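Local coordinates for protein ferulic acid decarboxylase 1 (PDB 4ZAD) that binds prenylated flavin mononucleotide and manganese and probably catalyses the reversible decarboxylation of ferulic, coumaric and cinnamic acids to their vinyl derivatives, at residues Gly20-Ile25 against Leu47-Phe52; Pro64-Arg69 against Arg313-Met318. All coordinates share one frame; numbering follows the deposited sequence.

Interaction 1 of 2, residues Gly20-Ile25 against Leu47-Phe52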
ATOM      1  N   GLY A  20      12.783 -27.265   4.344  1.00 36.83           N
ATOM      2  CA  GLY A  20      13.820 -26.279   4.677  1.00 36.63           C
ATOM      3  C   GLY A  20      13.237 -24.998   5.250  1.00 36.38           C
ATOM      4  O   GLY A  20      13.846 -23.930   5.167  1.00 35.97           O
ATOM      5  N   ASP A  21      12.060 -25.123   5.842  1.00 36.19           N
ATOM      6  CA  ASP A  21      11.343 -23.987   6.352  1.00 36.73           C
ATOM      7  C   ASP A  21      11.175 -24.028   7.866  1.00 37.50           C
ATOM      8  O   ASP A  21      10.305 -23.384   8.405  1.00 37.04           O
ATOM      9  CB  ASP A  21      10.004 -23.948   5.656  1.00 36.86           C
ATOM     10  CG  ASP A  21       9.279 -22.682   5.874  1.00 35.24           C
ATOM     11  OD1 ASP A  21       9.919 -21.622   5.952  1.00 36.52           O
ATOM     12  OD2 ASP A  21       8.042 -22.755   5.941  1.00 36.30           O
ATOM     13  N   LEU A  22      12.062 -24.768   8.532  1.00 39.28           N
ATOM     14  CA  LEU A  22      12.135 -24.861  10.003  1.00 40.07           C
ATOM     15  C   LEU A  22      13.592 -24.794  10.545  1.00 40.94           C
ATOM     16  O   LEU A  22      14.484 -25.512  10.079  1.00 41.32           O
ATOM     17  CB  LEU A  22      11.514 -26.170  10.456  1.00 39.84           C
ATOM     18  CG  LEU A  22      11.325 -26.269  11.960  1.00 39.75           C
ATOM     19  CD1 LEU A  22      10.072 -25.492  12.382  1.00 38.92           C
ATOM     20  CD2 LEU A  22      11.238 -27.724  12.343  1.00 39.76           C
ATOM     21  N   ILE A  23      13.815 -23.950  11.544  1.00 41.76           N
ATOM     22  CA  ILE A  23      15.097 -23.882  12.238  1.00 42.66           C
ATOM     23  C   ILE A  23      14.914 -24.272  13.691  1.00 42.31           C
ATOM     24  O   ILE A  23      14.177 -23.602  14.410  1.00 42.20           O
ATOM     25  CB  ILE A  23      15.674 -22.449  12.145  1.00 43.22           C
ATOM     26  CG1 ILE A  23      16.138 -22.168  10.697  1.00 45.99           C
ATOM     27  CG2 ILE A  23      16.831 -22.254  13.078  1.00 43.84           C
ATOM     28  CD1 ILE A  23      17.116 -23.235  10.058  1.00 47.27           C
ATOM     29  N   GLU A  24      15.534 -25.372  14.113  1.00 41.94           N
ATOM     30  CA  GLU A  24      15.591 -25.689  15.536  1.00 42.58           C
ATOM     31  C   GLU A  24      16.606 -24.717  16.154  1.00 42.21           C
ATOM     32  O   GLU A  24      17.683 -24.515  15.601  1.00 42.20           O
ATOM     33  CB  GLU A  24      15.996 -27.158  15.828  1.00 42.87           C
ATOM     34  CG  GLU A  24      15.271 -28.246  14.970  1.00 45.24           C
ATOM     35  CD  GLU A  24      15.004 -29.581  15.697  1.00 48.69           C
ATOM     36  OE1 GLU A  24      15.071 -29.624  16.945  1.00 50.86           O
ATOM     37  OE2 GLU A  24      14.697 -30.600  15.024  1.00 50.96           O
ATOM     38  N   ILE A  25      16.230 -24.070  17.253  1.00 41.45           N
ATOM     39  CA  ILE A  25      17.153 -23.258  18.033  1.00 40.95           C
ATOM     40  C   ILE A  25      17.440 -23.957  19.357  1.00 41.22           C
ATOM     41  O   ILE A  25      16.558 -24.074  20.231  1.00 40.59           O
ATOM     42  CB  ILE A  25      16.590 -21.889  18.377  1.00 40.44           C
ATOM     43  CG1 ILE A  25      16.229 -21.115  17.121  1.00 40.04           C
ATOM     44  CG2 ILE A  25      17.598 -21.100  19.173  1.00 40.19           C
ATOM     45  CD1 ILE A  25      15.438 -19.854  17.414  1.00 37.98           C
ATOM     46  N   LEU A  47      11.486 -15.570   7.221  1.00 36.37           N
ATOM     47  CA  LEU A  47      12.438 -16.593   7.575  1.00 36.23           C
ATOM     48  C   LEU A  47      11.696 -17.846   8.011  1.00 35.62           C
ATOM     49  O   LEU A  47      10.453 -17.855   8.121  1.00 35.29           O
ATOM     50  CB  LEU A  47      13.335 -16.086   8.740  1.00 36.75           C
ATOM     51  CG  LEU A  47      14.107 -14.765   8.508  1.00 37.50           C
ATOM     52  CD1 LEU A  47      14.874 -14.264   9.743  1.00 35.17           C
ATOM     53  CD2 LEU A  47      15.043 -14.880   7.273  1.00 38.68           C
ATOM     54  N   ALA A  48      12.477 -18.893   8.279  1.00 34.61           N
ATOM     55  CA  ALA A  48      11.950 -20.176   8.701  1.00 34.13           C
ATOM     56  C   ALA A  48      11.296 -20.100  10.095  1.00 33.68           C
ATOM     57  O   ALA A  48      11.639 -19.269  10.933  1.00 32.58           O
ATOM     58  CB  ALA A  48      13.063 -21.252   8.671  1.00 33.76           C
ATOM     59  N   ALA A  49      10.346 -20.994  10.318  1.00 33.79           N
ATOM     60  CA  ALA A  49       9.627 -21.037  11.581  1.00 34.04           C
ATOM     61  C   ALA A  49      10.613 -21.546  12.609  1.00 33.65           C
ATOM     62  O   ALA A  49      11.252 -22.557  12.366  1.00 33.28           O
ATOM     63  CB  ALA A  49       8.408 -21.977  11.487  1.00 33.38           C
ATOM     64  N   PRO A  50      10.737 -20.848  13.751  1.00 33.53           N
ATOM     65  CA  PRO A  50      11.632 -21.301  14.799  1.00 33.94           C
ATOM     66  C   PRO A  50      10.986 -22.276  15.785  1.00 34.19           C
ATOM     67  O   PRO A  50       9.975 -21.977  16.414  1.00 35.06           O
ATOM     68  CB  PRO A  50      12.020 -19.999  15.505  1.00 33.97           C
ATOM     69  CG  PRO A  50      10.860 -19.133  15.349  1.00 33.89           C
ATOM     70  CD  PRO A  50      10.173 -19.527  14.064  1.00 33.66           C
ATOM     71  N   LEU A  51      11.578 -23.448  15.889  1.00 34.00           N
ATOM     72  CA  LEU A  51      11.324 -24.342  16.974  1.00 34.10           C
ATOM     73  C   LEU A  51      12.327 -24.009  18.107  1.00 34.87           C
ATOM     74  O   LEU A  51      13.550 -24.071  17.929  1.00 35.17           O
ATOM     75  CB  LEU A  51      11.469 -25.767  16.480  1.00 33.60           C
ATOM     76  CG  LEU A  51      11.103 -26.901  17.427  1.00 34.54           C
ATOM     77  CD1 LEU A  51       9.762 -26.708  18.110  1.00 32.50           C
ATOM     78  CD2 LEU A  51      11.147 -28.227  16.643  1.00 36.62           C
ATOM     79  N   PHE A  52      11.796 -23.622  19.259  1.00 35.08           N
ATOM     80  CA  PHE A  52      12.606 -23.292  20.404  1.00 35.08           C
ATOM     81  C   PHE A  52      12.689 -24.507  21.282  1.00 36.15           C
ATOM     82  O   PHE A  52      11.734 -24.809  21.989  1.00 35.48           O
ATOM     83  CB  PHE A  52      11.946 -22.199  21.216  1.00 34.80           C
ATOM     84  CG  PHE A  52      11.869 -20.903  20.530  1.00 32.37           C
ATOM     85  CD1 PHE A  52      10.773 -20.580  19.783  1.00 30.16           C
ATOM     86  CD2 PHE A  52      12.903 -19.988  20.643  1.00 31.15           C
ATOM     87  CE1 PHE A  52      10.703 -19.382  19.159  1.00 30.45           C
ATOM     88  CE2 PHE A  52      12.828 -18.792  20.034  1.00 29.99           C
ATOM     89  CZ  PHE A  52      11.726 -18.485  19.286  1.00 30.49           C
TER
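Ile25 reaches alongside Phe52 and Pro50, its CD1 lying 3.8 Å from CE2 of Phe52 and 3.9 Å from CB of Pro50. CG1 is turned beside the backbone N and CD1 continues the chain outward (chi2 170°), which carries the methyl to both neighbours at once. These residues belong to a beta-alpha-beta unit: strand 22-25, helix 34-45 and strand 49-52, the two strands lying side by side and parallel. Phe52 also packs against Val35 and Ile38 of the connecting helix. On the other face of the sheet, Leu22 holds CG anti to its backbone N and sets CD1 against Ala49, 3.2 Å from O and 4.0 Å from CB, while its CD2 approaches CD2 of Leu51. Ala49 O is thus flanked by a methyl while it accepts a hydrogen bond from Ile23 N at 3.0 Å. Where the pair begins, CB of Ala48 points toward segment 20-25 and rests 3.5 Å from the carbonyl C of Asp21. Asp21 is buried, and its OD2 makes salt bridges to Arg78 and Arg86, which probably balance its charge; Arg86 also binds Leu47 O. Tyr512 of the second subunit hydrogen-bonds to Ala48 O and packs on Ile23 and Pro50, so the dimer partner reaches this part of the unit. The backbone ladder starts with Ala49 N giving to Asp21 O, and ends with Ile25 N meeting Leu51 O at 2.8 Å, an almost linear bond of 172° at the hydrogen.

Interaction 2 of 2, residues Pro64-Arg69 against Arg313-Met318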
ATOM      1  N   PRO A  64      10.234 -29.997  33.560  1.00 44.12           N
ATOM      2  CA  PRO A  64      10.826 -29.160  32.536  1.00 44.38           C
ATOM      3  C   PRO A  64      11.291 -29.896  31.292  1.00 44.35           C
ATOM      4  O   PRO A  64      11.385 -29.291  30.225  1.00 44.47           O
ATOM      5  CB  PRO A  64      12.046 -28.539  33.233  1.00 44.68           C
ATOM      6  CG  PRO A  64      12.264 -29.318  34.468  1.00 44.29           C
ATOM      7  CD  PRO A  64      10.930 -29.854  34.846  1.00 44.64           C
ATOM      8  N   LYS A  65      11.606 -31.176  31.410  1.00 44.35           N
ATOM      9  CA  LYS A  65      12.104 -31.893  30.237  1.00 44.95           C
ATOM     10  C   LYS A  65      10.972 -32.103  29.240  1.00 43.22           C
ATOM     11  O   LYS A  65      11.213 -32.301  28.058  1.00 42.27           O
ATOM     12  CB  LYS A  65      12.835 -33.211  30.622  1.00 45.92           C
ATOM     13  CG  LYS A  65      11.979 -34.486  30.797  1.00 48.96           C
ATOM     14  CD  LYS A  65      12.662 -35.490  31.802  1.00 53.48           C
ATOM     15  CE  LYS A  65      12.706 -36.971  31.298  1.00 55.85           C
ATOM     16  NZ  LYS A  65      11.499 -37.795  31.680  1.00 55.75           N
ATOM     17  N   ASN A  66       9.744 -32.032  29.751  1.00 41.95           N
ATOM     18  CA  ASN A  66       8.534 -32.169  28.942  1.00 40.61           C
ATOM     19  C   ASN A  66       7.719 -30.891  28.693  1.00 39.62           C
ATOM     20  O   ASN A  66       6.977 -30.835  27.734  1.00 39.58           O
ATOM     21  CB  ASN A  66       7.612 -33.205  29.598  1.00 40.47           C
ATOM     22  CG  ASN A  66       8.130 -34.614  29.477  1.00 38.02           C
ATOM     23  OD1 ASN A  66       7.947 -35.421  30.376  1.00 34.82           O
ATOM     24  ND2 ASN A  66       8.760 -34.924  28.362  1.00 33.88           N
ATOM     25  N   LEU A  67       7.828 -29.893  29.562  1.00 38.69           N
ATOM     26  CA  LEU A  67       6.954 -28.717  29.514  1.00 37.86           C
ATOM     27  C   LEU A  67       7.742 -27.418  29.494  1.00 37.63           C
ATOM     28  O   LEU A  67       8.457 -27.136  30.468  1.00 37.58           O
ATOM     29  CB  LEU A  67       6.064 -28.682  30.768  1.00 37.66           C
ATOM     30  CG  LEU A  67       5.002 -29.766  30.821  1.00 36.05           C
ATOM     31  CD1 LEU A  67       4.302 -29.832  32.185  1.00 32.91           C
ATOM     32  CD2 LEU A  67       4.017 -29.466  29.690  1.00 34.99           C
ATOM     33  N   PHE A  68       7.687 -26.642  28.399  1.00 36.73           N
ATOM     34  CA  PHE A  68       7.399 -27.114  27.031  1.00 35.31           C
ATOM     35  C   PHE A  68       8.378 -26.370  26.118  1.00 35.04           C
ATOM     36  O   PHE A  68       9.057 -25.426  26.568  1.00 34.72           O
ATOM     37  CB  PHE A  68       5.955 -26.838  26.613  1.00 35.01           C
ATOM     38  CG  PHE A  68       5.440 -25.519  27.074  1.00 33.44           C
ATOM     39  CD1 PHE A  68       5.787 -24.358  26.412  1.00 33.67           C
ATOM     40  CD2 PHE A  68       4.610 -25.441  28.177  1.00 32.62           C
ATOM     41  CE1 PHE A  68       5.334 -23.122  26.849  1.00 35.13           C
ATOM     42  CE2 PHE A  68       4.144 -24.224  28.635  1.00 32.93           C
ATOM     43  CZ  PHE A  68       4.507 -23.052  27.982  1.00 35.71           C
ATOM     44  N   ARG A  69       8.476 -26.818  24.869  1.00 34.66           N
ATOM     45  CA  ARG A  69       9.175 -26.063  23.810  1.00 35.04           C
ATOM     46  C   ARG A  69       8.159 -25.162  23.157  1.00 34.51           C
ATOM     47  O   ARG A  69       6.966 -25.337  23.368  1.00 34.75           O
ATOM     48  CB  ARG A  69       9.723 -26.992  22.718  1.00 35.42           C
ATOM     49  CG  ARG A  69      10.982 -27.786  23.110  1.00 36.28           C
ATOM     50  CD  ARG A  69      10.814 -29.308  22.931  1.00 37.54           C
ATOM     51  NE  ARG A  69      11.037 -29.774  21.558  1.00 38.14           N
ATOM     52  CZ  ARG A  69      10.605 -30.941  21.077  1.00 40.69           C
ATOM     53  NH1 ARG A  69       9.892 -31.769  21.820  1.00 41.72           N
ATOM     54  NH2 ARG A  69      10.866 -31.281  19.830  1.00 44.09           N
ATOM     55  N   ARG A 313       2.075 -34.805  26.243  1.00 34.52           N
ATOM     56  CA  ARG A 313       2.928 -35.859  25.716  1.00 34.91           C
ATOM     57  C   ARG A 313       4.381 -35.628  26.100  1.00 35.24           C
ATOM     58  O   ARG A 313       4.713 -34.625  26.694  1.00 34.76           O
ATOM     59  CB  ARG A 313       2.792 -35.926  24.202  1.00 34.80           C
ATOM     60  CG  ARG A 313       3.444 -34.771  23.462  1.00 34.37           C
ATOM     61  CD  ARG A 313       3.133 -34.802  21.966  1.00 33.72           C
ATOM     62  NE  ARG A 313       3.403 -36.104  21.352  1.00 31.86           N
ATOM     63  CZ  ARG A 313       2.981 -36.452  20.150  1.00 29.66           C
ATOM     64  NH1 ARG A 313       2.265 -35.619  19.430  1.00 30.44           N
ATOM     65  NH2 ARG A 313       3.252 -37.641  19.671  1.00 29.26           N
ATOM     66  N   ASP A 314       5.245 -36.579  25.765  1.00 36.40           N
ATOM     67  CA  ASP A 314       6.686 -36.389  25.897  1.00 37.02           C
ATOM     68  C   ASP A 314       7.083 -35.190  25.066  1.00 37.28           C
ATOM     69  O   ASP A 314       6.719 -35.076  23.901  1.00 37.84           O
ATOM     70  CB  ASP A 314       7.457 -37.578  25.313  1.00 37.73           C
ATOM     71  CG  ASP A 314       7.445 -38.805  26.202  1.00 39.00           C
ATOM     72  OD1 ASP A 314       7.248 -38.672  27.429  1.00 41.73           O
ATOM     73  OD2 ASP A 314       7.654 -39.910  25.650  1.00 40.92           O
ATOM     74  N   GLN A 315       7.816 -34.287  25.675  1.00 37.56           N
ATOM     75  CA  GLN A 315       8.538 -33.264  24.957  1.00 38.41           C
ATOM     76  C   GLN A 315       7.571 -32.363  24.205  1.00 37.76           C
ATOM     77  O   GLN A 315       7.682 -32.194  22.988  1.00 37.97           O
ATOM     78  CB  GLN A 315       9.587 -33.903  24.020  1.00 38.76           C
ATOM     79  CG  GLN A 315      10.568 -34.836  24.715  1.00 40.68           C
ATOM     80  CD  GLN A 315      11.900 -34.903  23.977  1.00 43.74           C
ATOM     81  OE1 GLN A 315      11.961 -35.312  22.808  1.00 44.65           O
ATOM     82  NE2 GLN A 315      12.972 -34.502  24.652  1.00 42.64           N
ATOM     83  N   ALA A 316       6.634 -31.788  24.947  1.00 36.98           N
ATOM     84  CA  ALA A 316       5.489 -31.122  24.345  1.00 36.46           C
ATOM     85  C   ALA A 316       5.946 -29.867  23.622  1.00 36.00           C
ATOM     86  O   ALA A 316       6.881 -29.180  24.058  1.00 35.68           O
ATOM     87  CB  ALA A 316       4.397 -30.800  25.400  1.00 36.33           C
ATOM     88  N   ILE A 317       5.303 -29.587  22.494  1.00 34.89           N
ATOM     89  CA  ILE A 317       5.610 -28.374  21.736  1.00 34.28           C
ATOM     90  C   ILE A 317       4.391 -27.454  21.736  1.00 33.77           C
ATOM     91  O   ILE A 317       3.280 -27.855  21.405  1.00 33.15           O
ATOM     92  CB  ILE A 317       6.060 -28.674  20.282  1.00 34.10           C
ATOM     93  CG1 ILE A 317       7.280 -29.605  20.283  1.00 34.19           C
ATOM     94  CG2 ILE A 317       6.403 -27.393  19.558  1.00 32.24           C
ATOM     95  CD1 ILE A 317       7.426 -30.406  18.971  1.00 34.36           C
ATOM     96  N   MET A 318       4.595 -26.210  22.121  1.00 33.20           N
ATOM     97  CA  MET A 318       3.510 -25.308  22.014  1.00 33.12           C
ATOM     98  C   MET A 318       3.606 -24.349  20.844  1.00 32.09           C
ATOM     99  O   MET A 318       4.545 -23.561  20.764  1.00 32.46           O
ATOM    100  CB  MET A 318       3.292 -24.519  23.279  1.00 33.45           C
ATOM    101  CG  MET A 318       1.991 -23.795  23.100  1.00 34.82           C
ATOM    102  SD  MET A 318       1.171 -23.417  24.572  1.00 40.64           S
ATOM    103  CE  MET A 318       2.197 -22.009  25.056  1.00 39.48           C
TER
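Arg69 folds its long side chain over Ile317, crossing it at a slant. Its CB starts 3.8 Å from Ala316 O, and two bends, at chi2 (125°) and chi3 (83°), turn the rest of the chain back across the neighbouring segment. CD still passes near Ala316 O, and NE comes within 4.0 Å of Ile317 CG1. CZ sits 3.7 Å from the same CG1, which lies over the centre of one guanidinium face; NH2 then extends past Ile317 CD1, also at 3.7 Å. NH1 is at the edge facing Gln315 O, but that approach is too short and poorly angled to be trusted. The backbone of Arg69 grips more surely: its N donates to Ala316 O, and its O accepts from Met318 N at 2.8 Å. A third bond runs from Ala316 N to Asn66 O. The Leu67-Phe68 peptide, between Asn66 and Arg69, is cis. CE1 of Phe68 lies 3.8 Å from Met318 CE, and Met318 SD stands 4.9 Å from the centroid of the Phe68 ring, a Met-aromatic contact. Met270 of strand 270-277 touches both of these residues. OD2 of Asp314 makes a salt bridge to Lys130. Arg69 and Ile317 form a parallel beta bridge, by which strand 317-319, within the Rift-related, FMN-binding-type part of this UbiD-family enzyme, joins the sheet of the N-terminal domain.

Both contacts belong to one four-stranded mixed sheet, at its two ends: interaction 1 pairs outer strand 22-25 with 49-52, and interaction 2 pairs 69-71 with outer strand 317-319, the two halves meeting where 49-52 runs antiparallel to 69-71. On one face Leu51 CD1 reaches past strand 69-71 to within 3.7 Å of Ile317 CG2. Each is partly buried. Interaction 1 stays inside the N-terminal domain, spans a short helical connection and has regular strand pairing with apolar contacts on both faces; the second subunit reaches it. Interaction 2 joins residues far apart in sequence, has a single beta bridge, and adds a guanidinium laid on an isoleucine and a Met-aromatic contact, with most of segment 64-69 in loop; no other chain touches it.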